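Local coordinates for PUM-HD domain-containing protein (Caenorhabditis elegans, PDB 7CGF), which probably binds the 3' untranslated regions of messenger RNAs through its Pumilio homology domain, the part crystallised here with RNA, at residues Arg246-Thr251 / Tyr280-Ile285. The protein carries 2 engineered substitutions. Residues are numbered along the deposited sequence; the frame is centred on the assembly and turned at random.
Sequences RMVIVT and YHKSMI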
loop_
_atom_site.group_PDB
_atom_site.type_symbol
_atom_site.label_atom_id
_atom_site.label_comp_id
_atom_site.label_asym_id
_atom_site.label_seq_id
_atom_site.Cartn_x
_atom_site.Cartn_y
_atom_site.Cartn_z
ATOM N N ARG A 246 -9.359 18.226 6.532
ATOM C CA ARG A 246 -9.673 18.652 5.171
ATOM C C ARG A 246 -9.817 20.164 5.091
ATOM O O ARG A 246 -9.359 20.779 4.124
ATOM C CB ARG A 246 -10.934 17.956 4.660
ATOM C CG ARG A 246 -10.690 16.563 4.111
ATOM C CD ARG A 246 -11.956 15.911 3.598
ATOM N NE ARG A 246 -12.943 15.724 4.660
ATOM C CZ ARG A 246 -12.874 14.738 5.545
ATOM N NH1 ARG A 246 -11.869 13.868 5.481
ATOM N NH2 ARG A 246 -13.799 14.619 6.492
ATOM N N MET A 247 -10.425 20.791 6.110
ATOM C CA MET A 247 -10.520 22.247 6.099
ATOM C C MET A 247 -9.137 22.888 6.103
ATOM O O MET A 247 -8.875 23.824 5.337
ATOM C CB MET A 247 -11.365 22.733 7.287
ATOM C CG MET A 247 -11.348 24.244 7.502
ATOM S SD MET A 247 -11.976 25.123 6.057
ATOM C CE MET A 247 -13.383 24.179 5.704
ATOM N N VAL A 248 -8.222 22.382 6.935
ATOM C CA VAL A 248 -6.892 22.972 6.970
ATOM C C VAL A 248 -6.215 22.804 5.614
ATOM O O VAL A 248 -5.583 23.740 5.099
ATOM C CB VAL A 248 -6.067 22.352 8.115
ATOM C CG1 VAL A 248 -4.610 22.737 7.989
ATOM C CG2 VAL A 248 -6.610 22.825 9.458
ATOM N N ILE A 249 -6.364 21.622 5.007
ATOM C CA ILE A 249 -5.701 21.355 3.728
ATOM C C ILE A 249 -6.304 22.217 2.630
ATOM O O ILE A 249 -5.586 22.865 1.862
ATOM C CB ILE A 249 -5.768 19.858 3.385
ATOM C CG1 ILE A 249 -4.824 19.074 4.306
ATOM C CG2 ILE A 249 -5.372 19.618 1.930
ATOM C CD1 ILE A 249 -4.989 17.571 4.192
ATOM N N VAL A 250 -7.639 22.283 2.574
ATOM C CA VAL A 250 -8.291 23.045 1.511
ATOM C C VAL A 250 -8.011 24.527 1.669
ATOM O O VAL A 250 -7.862 25.250 0.675
ATOM C CB VAL A 250 -9.801 22.744 1.500
ATOM C CG1 VAL A 250 -10.555 23.749 0.623
ATOM C CG2 VAL A 250 -10.032 21.312 1.041
ATOM N N THR A 251 -7.954 25.014 2.914
ATOM C CA THR A 251 -7.600 26.412 3.133
ATOM C C THR A 251 -6.199 26.691 2.627
ATOM O O THR A 251 -5.962 27.699 1.952
ATOM C CB THR A 251 -7.712 26.769 4.617
ATOM O OG1 THR A 251 -9.065 26.608 5.047
ATOM C CG2 THR A 251 -7.275 28.200 4.883
ATOM N N TYR A 280 -18.666 23.155 0.240
ATOM C CA TYR A 280 -18.076 24.388 0.750
ATOM C C TYR A 280 -16.563 24.428 0.545
ATOM O O TYR A 280 -15.988 25.525 0.469
ATOM C CB TYR A 280 -18.450 24.613 2.222
ATOM C CG TYR A 280 -17.705 23.814 3.280
ATOM C CD1 TYR A 280 -17.624 22.431 3.223
ATOM C CD2 TYR A 280 -17.110 24.459 4.350
ATOM C CE1 TYR A 280 -16.952 21.709 4.211
ATOM C CE2 TYR A 280 -16.462 23.753 5.336
ATOM C CZ TYR A 280 -16.367 22.385 5.256
ATOM O OH TYR A 280 -15.693 21.678 6.244
ATOM N N HIS A 281 -15.927 23.264 0.392
ATOM C CA HIS A 281 -14.502 23.221 0.059
ATOM C C HIS A 281 -14.268 23.519 -1.414
ATOM O O HIS A 281 -13.328 24.247 -1.769
ATOM C CB HIS A 281 -13.928 21.852 0.386
ATOM C CG HIS A 281 -13.779 21.598 1.845
ATOM N ND1 HIS A 281 -13.864 20.336 2.389
ATOM C CD2 HIS A 281 -13.539 22.440 2.876
ATOM C CE1 HIS A 281 -13.684 20.410 3.693
ATOM N NE2 HIS A 281 -13.478 21.672 4.014
ATOM N N LYS A 282 -15.105 22.937 -2.275
ATOM C CA LYS A 282 -15.058 23.263 -3.695
ATOM C C LYS A 282 -15.268 24.753 -3.917
ATOM O O LYS A 282 -14.612 25.361 -4.769
ATOM C CB LYS A 282 -16.112 22.451 -4.449
ATOM C CG LYS A 282 -15.865 20.951 -4.478
ATOM C CD LYS A 282 -17.121 20.211 -4.918
ATOM C CE LYS A 282 -16.894 18.724 -4.951
ATOM N NZ LYS A 282 -18.081 17.984 -5.473
ATOM N N SER A 283 -16.163 25.367 -3.136
ATOM C CA SER A 283 -16.391 26.806 -3.239
ATOM C C SER A 283 -15.122 27.605 -2.942
ATOM O O SER A 283 -14.862 28.630 -3.583
ATOM C CB SER A 283 -17.535 27.203 -2.289
ATOM O OG SER A 283 -17.677 28.605 -2.151
ATOM N N MET A 284 -14.325 27.167 -1.962
ATOM C CA MET A 284 -13.088 27.876 -1.646
ATOM C C MET A 284 -12.080 27.785 -2.787
ATOM O O MET A 284 -11.407 28.776 -3.106
ATOM C CB MET A 284 -12.483 27.320 -0.363
ATOM C CG MET A 284 -13.368 27.576 0.838
ATOM S SD MET A 284 -12.758 26.699 2.263
ATOM C CE MET A 284 -11.117 27.419 2.342
ATOM N N ILE A 285 -11.945 26.599 -3.388
ATOM C CA ILE A 285 -11.000 26.412 -4.491
ATOM C C ILE A 285 -11.463 27.184 -5.721
ATOM O O ILE A 285 -10.675 27.897 -6.351
ATOM C CB ILE A 285 -10.817 24.915 -4.796
ATOM C CG1 ILE A 285 -10.225 24.197 -3.585
ATOM C CG2 ILE A 285 -9.931 24.710 -6.037
ATOM C CD1 ILE A 285 -10.260 22.668 -3.695
#
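The imidazole of H281 sits over V250 where helices 243-255 and 279-290 run side by side in the PUF solenoid, the touching segments lying in successive predicted Pumilio repeats. The segments are nearly parallel, 15° apart, and have no hydrogen bond between them. V250 places CG2 over one face of the H281 ring, 4.1 Å from its centroid and 22° off the normal, a CH-pi contact. The opposite face is covered within its own helix by the Y280 ring, whose CE1 lies above the middle of the imidazole, leaving H281 sandwiched between a methyl and a phenol. The Y280 hydroxyl is hydrogen-bonded to E243, at the start of helix 243-255. H281 ND1 is buried here and has no partner in the model. M247 comes to the imidazole from the edge: CG lies anti to the backbone N (chi1 171°) and the bend at chi2 sets SD near the ring plane, 5.2 Å from the H281 centroid, a sulfur-aromatic contact; the modelled place of its CE is doubtful. The same sulfur meets M284 SD at 4.2 Å, the two side chains crossing at about a right angle. The other methyl of V250, CG1, packs on M284 SD at 4.0 Å and also touches I285 CG1. Both V250 and I285 rest on C273, so helix 266-276 backs the pair; the nearest atoms of the contact and the bound RNA are about 13 Å apart. At the far end, M284 CE lies 3.5 Å from T251 OG1, a hydroxyl that donates to M247 O at 2.8 Å from above the carbonyl plane, while T251 N reaches that oxygen from the opposite face.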